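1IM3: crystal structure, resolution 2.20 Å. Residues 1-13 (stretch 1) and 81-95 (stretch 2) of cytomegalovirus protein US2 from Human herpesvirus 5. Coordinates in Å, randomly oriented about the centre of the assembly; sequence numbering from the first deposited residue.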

ATOM      1  N   PRO D   1     -17.414   4.883 -24.726  1.00 74.01           N
ATOM      2  CA  PRO D   1     -15.974   4.552 -24.719  1.00 73.50           C
ATOM      3  C   PRO D   1     -15.586   3.611 -25.856  1.00 71.94           C
ATOM      4  O   PRO D   1     -15.940   2.428 -25.838  1.00 73.40           O
ATOM      5  CB  PRO D   1     -15.686   3.905 -23.370  1.00 73.71           C
ATOM      6  CG  PRO D   1     -16.760   4.500 -22.509  1.00 74.08           C
ATOM      7  CD  PRO D   1     -18.018   4.580 -23.414  1.00 74.33           C
ATOM      8  N   TRP D   2     -14.863   4.134 -26.842  1.00 68.84           N
ATOM      9  CA  TRP D   2     -14.425   3.313 -27.967  1.00 65.55           C
ATOM     10  C   TRP D   2     -12.987   3.658 -28.314  1.00 63.49           C
ATOM     11  O   TRP D   2     -12.480   4.720 -27.934  1.00 61.82           O
ATOM     12  CB  TRP D   2     -15.293   3.553 -29.209  1.00 64.52           C
ATOM     13  CG  TRP D   2     -15.050   4.892 -29.877  1.00 63.44           C
ATOM     14  CD1 TRP D   2     -15.642   6.084 -29.571  1.00 62.69           C
ATOM     15  CD2 TRP D   2     -14.141   5.167 -30.960  1.00 63.05           C
ATOM     16  NE1 TRP D   2     -15.164   7.081 -30.396  1.00 62.06           N
ATOM     17  CE2 TRP D   2     -14.243   6.546 -31.256  1.00 62.42           C
ATOM     18  CE3 TRP D   2     -13.251   4.379 -31.707  1.00 61.69           C
ATOM     19  CZ2 TRP D   2     -13.489   7.157 -32.268  1.00 61.17           C
ATOM     20  CZ3 TRP D   2     -12.501   4.986 -32.711  1.00 61.27           C
ATOM     21  CH2 TRP D   2     -12.626   6.363 -32.982  1.00 60.79           C
ATOM     22  N   PHE D   3     -12.334   2.763 -29.046  1.00 60.21           N
ATOM     23  CA  PHE D   3     -10.964   2.995 -29.455  1.00 58.25           C
ATOM     24  C   PHE D   3     -10.524   1.869 -30.358  1.00 56.52           C
ATOM     25  O   PHE D   3     -11.005   0.746 -30.233  1.00 57.08           O
ATOM     26  CB  PHE D   3     -10.035   3.082 -28.231  1.00 57.11           C
ATOM     27  CG  PHE D   3      -9.882   1.790 -27.492  1.00 57.68           C
ATOM     28  CD1 PHE D   3      -9.093   0.761 -28.010  1.00 58.02           C
ATOM     29  CD2 PHE D   3     -10.564   1.577 -26.299  1.00 57.98           C
ATOM     30  CE1 PHE D   3      -8.991  -0.465 -27.350  1.00 58.99           C
ATOM     31  CE2 PHE D   3     -10.467   0.354 -25.629  1.00 59.20           C
ATOM     32  CZ  PHE D   3      -9.682  -0.668 -26.155  1.00 59.09           C
ATOM     33  N   GLN D   4      -9.632   2.165 -31.289  1.00 53.87           N
ATOM     34  CA  GLN D   4      -9.113   1.115 -32.142  1.00 52.23           C
ATOM     35  C   GLN D   4      -7.628   1.339 -32.372  1.00 49.87           C
ATOM     36  O   GLN D   4      -7.174   2.467 -32.557  1.00 47.33           O
ATOM     37  CB  GLN D   4      -9.873   1.049 -33.474  1.00 52.60           C
ATOM     38  CG  GLN D   4      -9.860   2.327 -34.280  1.00 55.75           C
ATOM     39  CD  GLN D   4     -10.304   2.124 -35.737  1.00 57.29           C
ATOM     40  OE1 GLN D   4     -10.174   3.034 -36.571  1.00 55.62           O
ATOM     41  NE2 GLN D   4     -10.829   0.926 -36.047  1.00 54.91           N
ATOM     42  N   ILE D   5      -6.883   0.243 -32.341  1.00 49.99           N
ATOM     43  CA  ILE D   5      -5.446   0.256 -32.540  1.00 50.75           C
ATOM     44  C   ILE D   5      -5.125   0.367 -34.017  1.00 50.91           C
ATOM     45  O   ILE D   5      -5.502  -0.505 -34.794  1.00 50.77           O
ATOM     46  CB  ILE D   5      -4.839  -1.034 -31.999  1.00 51.30           C
ATOM     47  CG1 ILE D   5      -5.169  -1.152 -30.515  1.00 52.71           C
ATOM     48  CG2 ILE D   5      -3.346  -1.064 -32.255  1.00 49.77           C
ATOM     49  CD1 ILE D   5      -4.666  -2.430 -29.894  1.00 57.05           C
ATOM     50  N   GLU D   6      -4.428   1.429 -34.402  1.00 50.74           N
ATOM     51  CA  GLU D   6      -4.072   1.610 -35.799  1.00 51.24           C
ATOM     52  C   GLU D   6      -2.745   0.954 -36.107  1.00 51.79           C
ATOM     53  O   GLU D   6      -2.620   0.202 -37.061  1.00 53.52           O
ATOM     54  CB  GLU D   6      -3.984   3.095 -36.164  1.00 51.06           C
ATOM     55  CG  GLU D   6      -5.278   3.862 -36.039  1.00 49.73           C
ATOM     56  CD  GLU D   6      -5.178   5.247 -36.657  1.00 49.18           C
ATOM     57  OE1 GLU D   6      -4.136   5.915 -36.480  1.00 47.68           O
ATOM     58  OE2 GLU D   6      -6.146   5.670 -37.316  1.00 48.21           O
ATOM     59  N   ASP D   7      -1.751   1.194 -35.279  1.00 51.96           N
ATOM     60  CA  ASP D   7      -0.457   0.633 -35.569  1.00 51.46           C
ATOM     61  C   ASP D   7       0.255   0.324 -34.277  1.00 49.23           C
ATOM     62  O   ASP D   7      -0.158   0.761 -33.213  1.00 46.46           O
ATOM     63  CB  ASP D   7       0.337   1.646 -36.400  1.00 55.18           C
ATOM     64  CG  ASP D   7       1.627   1.074 -36.949  1.00 59.74           C
ATOM     65  OD1 ASP D   7       1.570   0.011 -37.624  1.00 59.94           O
ATOM     66  OD2 ASP D   7       2.693   1.702 -36.710  1.00 62.32           O
ATOM     67  N   ASN D   8       1.362  -0.388 -34.399  1.00 47.03           N
ATOM     68  CA  ASN D   8       2.139  -0.808 -33.256  1.00 46.50           C
ATOM     69  C   ASN D   8       3.324  -1.626 -33.731  1.00 47.03           C
ATOM     70  O   ASN D   8       3.199  -2.815 -33.953  1.00 45.66           O
ATOM     71  CB  ASN D   8       1.274  -1.674 -32.357  1.00 44.18           C
ATOM     72  CG  ASN D   8       2.075  -2.392 -31.298  1.00 46.14           C
ATOM     73  OD1 ASN D   8       3.021  -1.841 -30.748  1.00 45.68           O
ATOM     74  ND2 ASN D   8       1.695  -3.628 -30.994  1.00 45.32           N
ATOM     75  N   ARG D   9       4.475  -1.003 -33.894  1.00 48.27           N
ATOM     76  CA  ARG D   9       5.650  -1.732 -34.340  1.00 50.44           C
ATOM     77  C   ARG D   9       6.803  -1.197 -33.523  1.00 50.87           C
ATOM     78  O   ARG D   9       6.649  -0.195 -32.829  1.00 52.07           O
ATOM     79  CB  ARG D   9       5.887  -1.509 -35.836  1.00 52.15           C
ATOM     80  CG  ARG D   9       4.866  -2.201 -36.731  1.00 56.24           C
ATOM     81  CD  ARG D   9       5.150  -1.908 -38.186  1.00 62.51           C
ATOM     82  NE  ARG D   9       5.091  -0.470 -38.435  1.00 69.33           N
ATOM     83  CZ  ARG D   9       5.346   0.104 -39.607  1.00 73.59           C
ATOM     84  NH1 ARG D   9       5.687  -0.646 -40.656  1.00 75.07           N
ATOM     85  NH2 ARG D   9       5.250   1.430 -39.733  1.00 75.68           N
ATOM     86  N   CYS D  10       7.952  -1.854 -33.603  1.00 50.52           N
ATOM     87  CA  CYS D  10       9.125  -1.451 -32.844  1.00 52.20           C
ATOM     88  C   CYS D  10      10.330  -2.168 -33.449  1.00 52.40           C
ATOM     89  O   CYS D  10      10.174  -3.152 -34.158  1.00 50.20           O
ATOM     90  CB  CYS D  10       8.950  -1.880 -31.380  1.00 53.03           C
ATOM     91  SG  CYS D  10       8.558  -3.663 -31.279  1.00 51.97           S
ATOM     92  N   TYR D  11      11.526  -1.672 -33.176  1.00 53.79           N
ATOM     93  CA  TYR D  11      12.735  -2.302 -33.681  1.00 54.33           C
ATOM     94  C   TYR D  11      13.868  -1.833 -32.798  1.00 56.06           C
ATOM     95  O   TYR D  11      13.781  -0.771 -32.171  1.00 56.25           O
ATOM     96  CB  TYR D  11      12.985  -1.935 -35.158  1.00 52.37           C
ATOM     97  CG  TYR D  11      13.378  -0.499 -35.447  1.00 52.57           C
ATOM     98  CD1 TYR D  11      14.681  -0.035 -35.191  1.00 52.31           C
ATOM     99  CD2 TYR D  11      12.454   0.402 -35.983  1.00 53.09           C
ATOM    100  CE1 TYR D  11      15.053   1.290 -35.461  1.00 51.34           C
ATOM    101  CE2 TYR D  11      12.818   1.739 -36.259  1.00 52.82           C
ATOM    102  CZ  TYR D  11      14.114   2.168 -35.992  1.00 52.84           C
ATOM    103  OH  TYR D  11      14.457   3.477 -36.245  1.00 53.71           O
ATOM    104  N   ILE D  12      14.921  -2.636 -32.720  1.00 57.99           N
ATOM    105  CA  ILE D  12      16.069  -2.271 -31.911  1.00 60.70           C
ATOM    106  C   ILE D  12      17.270  -2.008 -32.792  1.00 62.37           C
ATOM    107  O   ILE D  12      17.546  -2.759 -33.719  1.00 62.63           O
ATOM    108  CB  ILE D  12      16.412  -3.378 -30.922  1.00 60.16           C
ATOM    109  CG1 ILE D  12      15.222  -3.600 -29.998  1.00 59.57           C
ATOM    110  CG2 ILE D  12      17.646  -2.997 -30.107  1.00 61.57           C
ATOM    111  CD1 ILE D  12      15.440  -4.680 -28.981  1.00 59.72           C
ATOM    112  N   ASP D  13      17.996  -0.947 -32.491  1.00 64.21           N
ATOM    113  CA  ASP D  13      19.156  -0.617 -33.276  1.00 66.18           C
ATOM    114  C   ASP D  13      20.297  -0.242 -32.347  1.00 66.79           C
ATOM    115  O   ASP D  13      20.293   0.833 -31.741  1.00 67.51           O
ATOM    116  CB  ASP D  13      18.829   0.539 -34.209  1.00 69.41           C
ATOM    117  CG  ASP D  13      19.904   0.767 -35.241  1.00 71.75           C
ATOM    118  OD1 ASP D  13      20.042  -0.080 -36.154  1.00 73.16           O
ATOM    119  OD2 ASP D  13      20.617   1.789 -35.136  1.00 74.17           O
ATOM    120  N   VAL D  81      -4.015   2.319 -20.467  1.00 31.94           N
ATOM    121  CA  VAL D  81      -5.322   2.424 -19.859  1.00 32.72           C
ATOM    122  C   VAL D  81      -5.914   3.684 -20.470  1.00 32.74           C
ATOM    123  O   VAL D  81      -5.377   4.784 -20.354  1.00 31.22           O
ATOM    124  CB  VAL D  81      -5.298   2.395 -18.294  1.00 34.68           C
ATOM    125  CG1 VAL D  81      -3.893   2.407 -17.775  1.00 33.94           C
ATOM    126  CG2 VAL D  81      -6.163   3.484 -17.728  1.00 32.86           C
ATOM    127  N   LEU D  82      -6.986   3.467 -21.213  1.00 31.87           N
ATOM    128  CA  LEU D  82      -7.675   4.514 -21.947  1.00 32.14           C
ATOM    129  C   LEU D  82      -9.029   4.718 -21.316  1.00 32.65           C
ATOM    130  O   LEU D  82      -9.855   3.797 -21.273  1.00 29.58           O
ATOM    131  CB  LEU D  82      -7.838   4.069 -23.392  1.00 32.22           C
ATOM    132  CG  LEU D  82      -6.569   3.458 -24.003  1.00 34.13           C
ATOM    133  CD1 LEU D  82      -6.876   2.871 -25.376  1.00 31.96           C
ATOM    134  CD2 LEU D  82      -5.492   4.515 -24.099  1.00 30.50           C
ATOM    135  N   GLN D  83      -9.257   5.921 -20.800  1.00 36.07           N
ATOM    136  CA  GLN D  83     -10.538   6.197 -20.158  1.00 40.66           C
ATOM    137  C   GLN D  83     -10.809   5.135 -19.109  1.00 38.62           C
ATOM    138  O   GLN D  83     -11.956   4.814 -18.856  1.00 41.60           O
ATOM    139  CB  GLN D  83     -11.672   6.162 -21.185  1.00 44.00           C
ATOM    140  CG  GLN D  83     -12.004   7.478 -21.757  1.00 50.58           C
ATOM    141  CD  GLN D  83     -12.796   8.296 -20.801  1.00 53.96           C
ATOM    142  OE1 GLN D  83     -12.599   8.192 -19.584  1.00 54.29           O
ATOM    143  NE2 GLN D  83     -13.707   9.133 -21.335  1.00 55.74           N
ATOM    144  N   GLY D  84      -9.762   4.574 -18.509  1.00 37.74           N
ATOM    145  CA  GLY D  84      -9.979   3.551 -17.497  1.00 37.43           C
ATOM    146  C   GLY D  84      -9.976   2.111 -17.977  1.00 36.60           C
ATOM    147  O   GLY D  84      -9.870   1.200 -17.158  1.00 36.85           O
ATOM    148  N   ASP D  85     -10.097   1.890 -19.285  1.00 37.49           N
ATOM    149  CA  ASP D  85     -10.077   0.532 -19.803  1.00 39.91           C
ATOM    150  C   ASP D  85      -8.642   0.124 -20.049  1.00 38.18           C
ATOM    151  O   ASP D  85      -7.884   0.857 -20.695  1.00 37.46           O
ATOM    152  CB  ASP D  85     -10.880   0.416 -21.106  1.00 45.52           C
ATOM    153  CG  ASP D  85     -12.386   0.529 -20.877  1.00 52.32           C
ATOM    154  OD1 ASP D  85     -12.891  -0.065 -19.886  1.00 55.36           O
ATOM    155  OD2 ASP D  85     -13.061   1.203 -21.692  1.00 54.96           O
ATOM    156  N   VAL D  86      -8.283  -1.047 -19.537  1.00 35.24           N
ATOM    157  CA  VAL D  86      -6.943  -1.584 -19.678  1.00 36.48           C
ATOM    158  C   VAL D  86      -6.822  -2.501 -20.885  1.00 37.59           C
ATOM    159  O   VAL D  86      -7.673  -3.352 -21.129  1.00 40.42           O
ATOM    160  CB  VAL D  86      -6.541  -2.410 -18.412  1.00 36.57           C
ATOM    161  CG1 VAL D  86      -5.100  -2.901 -18.527  1.00 34.98           C
ATOM    162  CG2 VAL D  86      -6.715  -1.568 -17.168  1.00 34.40           C
ATOM    163  N   ILE D  87      -5.760  -2.320 -21.646  1.00 39.22           N
ATOM    164  CA  ILE D  87      -5.504  -3.195 -22.781  1.00 40.69           C
ATOM    165  C   ILE D  87      -4.004  -3.369 -22.869  1.00 39.83           C
ATOM    166  O   ILE D  87      -3.256  -2.423 -22.601  1.00 38.35           O
ATOM    167  CB  ILE D  87      -5.997  -2.610 -24.130  1.00 42.28           C
ATOM    168  CG1 ILE D  87      -5.250  -1.332 -24.462  1.00 41.63           C
ATOM    169  CG2 ILE D  87      -7.486  -2.343 -24.068  1.00 42.93           C
ATOM    170  CD1 ILE D  87      -5.604  -0.785 -25.808  1.00 43.74           C
ATOM    171  N   TRP D  88      -3.574  -4.577 -23.208  1.00 38.52           N
ATOM    172  CA  TRP D  88      -2.168  -4.853 -23.373  1.00 39.28           C
ATOM    173  C   TRP D  88      -1.874  -5.071 -24.850  1.00 40.62           C
ATOM    174  O   TRP D  88      -2.647  -5.730 -25.542  1.00 41.41           O
ATOM    175  CB  TRP D  88      -1.773  -6.114 -22.608  1.00 37.78           C
ATOM    176  CG  TRP D  88      -1.740  -5.956 -21.126  1.00 35.57           C
ATOM    177  CD1 TRP D  88      -2.809  -5.952 -20.274  1.00 37.03           C
ATOM    178  CD2 TRP D  88      -0.574  -5.846 -20.308  1.00 34.09           C
ATOM    179  NE1 TRP D  88      -2.378  -5.855 -18.975  1.00 35.32           N
ATOM    180  CE2 TRP D  88      -1.009  -5.789 -18.967  1.00 33.46           C
ATOM    181  CE3 TRP D  88       0.804  -5.798 -20.579  1.00 36.06           C
ATOM    182  CZ2 TRP D  88      -0.118  -5.696 -17.889  1.00 32.66           C
ATOM    183  CZ3 TRP D  88       1.692  -5.710 -19.504  1.00 35.93           C
ATOM    184  CH2 TRP D  88       1.220  -5.658 -18.175  1.00 34.82           C
ATOM    185  N   LEU D  89      -0.774  -4.500 -25.327  1.00 40.03           N
ATOM    186  CA  LEU D  89      -0.334  -4.710 -26.696  1.00 41.81           C
ATOM    187  C   LEU D  89       1.007  -5.414 -26.557  1.00 42.03           C
ATOM    188  O   LEU D  89       1.666  -5.296 -25.539  1.00 41.76           O
ATOM    189  CB  LEU D  89      -0.132  -3.383 -27.444  1.00 41.60           C
ATOM    190  CG  LEU D  89      -1.357  -2.678 -28.027  1.00 42.07           C
ATOM    191  CD1 LEU D  89      -2.335  -2.358 -26.930  1.00 44.34           C
ATOM    192  CD2 LEU D  89      -0.926  -1.404 -28.716  1.00 40.73           C
ATOM    193  N   ARG D  90       1.405  -6.157 -27.577  1.00 43.74           N
ATOM    194  CA  ARG D  90       2.690  -6.832 -27.561  1.00 46.27           C
ATOM    195  C   ARG D  90       3.372  -6.478 -28.888  1.00 46.28           C
ATOM    196  O   ARG D  90       2.730  -6.541 -29.918  1.00 46.15           O
ATOM    197  CB  ARG D  90       2.451  -8.335 -27.406  1.00 47.72           C
ATOM    198  CG  ARG D  90       3.680  -9.135 -27.014  1.00 54.28           C
ATOM    199  CD  ARG D  90       3.288 -10.475 -26.387  1.00 57.16           C
ATOM    200  NE  ARG D  90       4.367 -11.460 -26.487  1.00 62.42           N
ATOM    201  CZ  ARG D  90       4.707 -12.101 -27.608  1.00 63.80           C
ATOM    202  NH1 ARG D  90       4.055 -11.876 -28.747  1.00 63.11           N
ATOM    203  NH2 ARG D  90       5.708 -12.975 -27.591  1.00 64.49           N
ATOM    204  N   CYS D  91       4.642  -6.060 -28.862  1.00 49.97           N
ATOM    205  CA  CYS D  91       5.365  -5.704 -30.085  1.00 54.07           C
ATOM    206  C   CYS D  91       6.697  -6.461 -30.129  1.00 56.15           C
ATOM    207  O   CYS D  91       7.481  -6.391 -29.181  1.00 54.73           O
ATOM    208  CB  CYS D  91       5.655  -4.182 -30.166  1.00 54.45           C
ATOM    209  SG  CYS D  91       6.543  -3.793 -31.715  1.00 59.75           S
ATOM    210  N   VAL D  92       6.939  -7.182 -31.226  1.00 57.82           N
ATOM    211  CA  VAL D  92       8.182  -7.919 -31.414  1.00 59.32           C
ATOM    212  C   VAL D  92       9.101  -7.074 -32.296  1.00 61.45           C
ATOM    213  O   VAL D  92       8.724  -6.687 -33.402  1.00 61.60           O
ATOM    214  CB  VAL D  92       7.941  -9.263 -32.121  1.00 59.29           C
ATOM    215  CG1 VAL D  92       9.233 -10.051 -32.194  1.00 58.69           C
ATOM    216  CG2 VAL D  92       6.876 -10.050 -31.379  1.00 58.96           C
ATOM    217  N   PRO D  93      10.318  -6.770 -31.816  1.00 63.79           N
ATOM    218  CA  PRO D  93      11.270  -5.957 -32.599  1.00 67.92           C
ATOM    219  C   PRO D  93      11.507  -6.592 -33.983  1.00 71.20           C
ATOM    220  O   PRO D  93      11.585  -7.809 -34.066  1.00 69.83           O
ATOM    221  CB  PRO D  93      12.525  -5.960 -31.721  1.00 66.70           C
ATOM    222  CG  PRO D  93      11.962  -6.093 -30.342  1.00 66.11           C
ATOM    223  CD  PRO D  93      10.898  -7.136 -30.514  1.00 64.04           C
ATOM    224  N   GLU D  94      11.657  -5.801 -35.040  1.00 76.39           N
ATOM    225  CA  GLU D  94      11.812  -6.330 -36.376  1.00 81.67           C
ATOM    226  C   GLU D  94      13.201  -6.363 -37.009  1.00 84.70           C
ATOM    227  O   GLU D  94      14.050  -7.205 -36.791  1.00 86.06           O
ATOM    228  CB  GLU D  94      10.976  -5.492 -37.331  1.00 83.34           C
ATOM    229  CG  GLU D  94       9.502  -5.387 -37.057  1.00 86.28           C
ATOM    230  CD  GLU D  94       8.737  -4.956 -38.258  1.00 87.87           C
ATOM    231  OE1 GLU D  94       8.525  -5.806 -39.124  1.00 88.47           O
ATOM    232  OE2 GLU D  94       8.294  -3.794 -38.324  1.00 89.10           O
ATOM    233  N   LEU D  95      13.209  -5.555 -38.067  1.00 87.53           N
ATOM    234  CA  LEU D  95      14.243  -5.272 -39.056  1.00 90.25           C
ATOM    235  C   LEU D  95      14.487  -3.759 -39.131  1.00 91.93           C
ATOM    236  O   LEU D  95      15.650  -3.371 -38.927  1.00 40.92           O
ATOM    237  CB  LEU D  95      13.707  -5.743 -40.417  1.00 89.90           C
ATOM    238  CG  LEU D  95      13.505  -7.177 -40.876  1.00 89.42           C
ATOM    239  CD1 LEU D  95      12.683  -7.899 -39.859  1.00 88.27           C
ATOM    240  CD2 LEU D  95      12.818  -7.130 -42.248  1.00 88.63           C
TER
HETATM  241  O   HOH W   1       7.269  -5.002 -34.812  1.00 38.84           O

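Much of the apolar part of the contact comes from alternate residues of strands 3-12 and 85-91, with Leu 82, in strand 81-82, and Pro 93, in the loop after the second strand, adding to it. The N-to-C directions of strands 3-12 and 85-91 differ by 43° and their axes approach to 7.0 Å. At that separation side chains, rather than a ladder of backbone hydrogen bonds, carry most of the contact. Phe 3, Ile 5, Ile 87 and Leu 89 all point CA-to-CB toward the opposing stretch, whereas Gln 4, Val 86 and Trp 88 point away and make no contact. Ile 5 CD1 meets Leu 89 CD1 at 3.8 Å; Leu 89 is buried, and its CB lies 4.0 Å from Asn 8 ND2. Phe 3, in the p rotamer (chi1 68°), presents one ring face to Leu 82: CD1 of Leu 82 lies 4.0 Å from the centroid of the Phe 3 ring and 16° off its normal, the geometry of a CH-pi contact. Ile 87 CG2 approaches Phe 3 CZ obliquely at 3.5 Å. Leu 82 also opens a type I' turn to Asp 85, closed by paired backbone hydrogen bonds, Asp 85 N to Leu 82 O and Leu 82 N to Asp 85 O, both 2.8 Å. Within it Gly 84 adopts phi/psi 93/-16, where a CB would jam against the preceding carbonyl oxygen.

Further along, the packing gives way to a covalent link. Cys 10 SG and Cys 91 SG are 2.1 Å apart, with chi3 -108°, and both residues are buried. Cys 10 reaches its partner with chi1 p and Cys 91 with chi1 t. Beyond the disulfide, Pro 93 supplies a compact apolar surface, its CB 4.0 Å from Ile 12 CG1.

Polar contacts flank the disulfide. Asn 8, chi1 t, donates from ND2 to the backbone O of Arg 90 at 3.3 Å (N-H...O angle 135°); its amide thus uses a carbonyl of the other strand while its OD1 sits 3.6 Å from Cys 91 CB. The backbone O of Cys 10 accepts from Glu 94 N at 3.2 Å (137°) and also receives a CA-H...O contact from Pro 93 CA at 3.4 Å, with 151° at the hydrogen. One water spans the stretches, donating to Val 92 O at 2.6 Å and weakly accepting from Cys 10 N at 3.4 Å.

At the exposed margin, Glu 94 OE2 lies 3.7 Å from Arg 9 CD, a contact with the aliphatic stem of the arginine. Together the two stretches bury 818 Å², both sides summed.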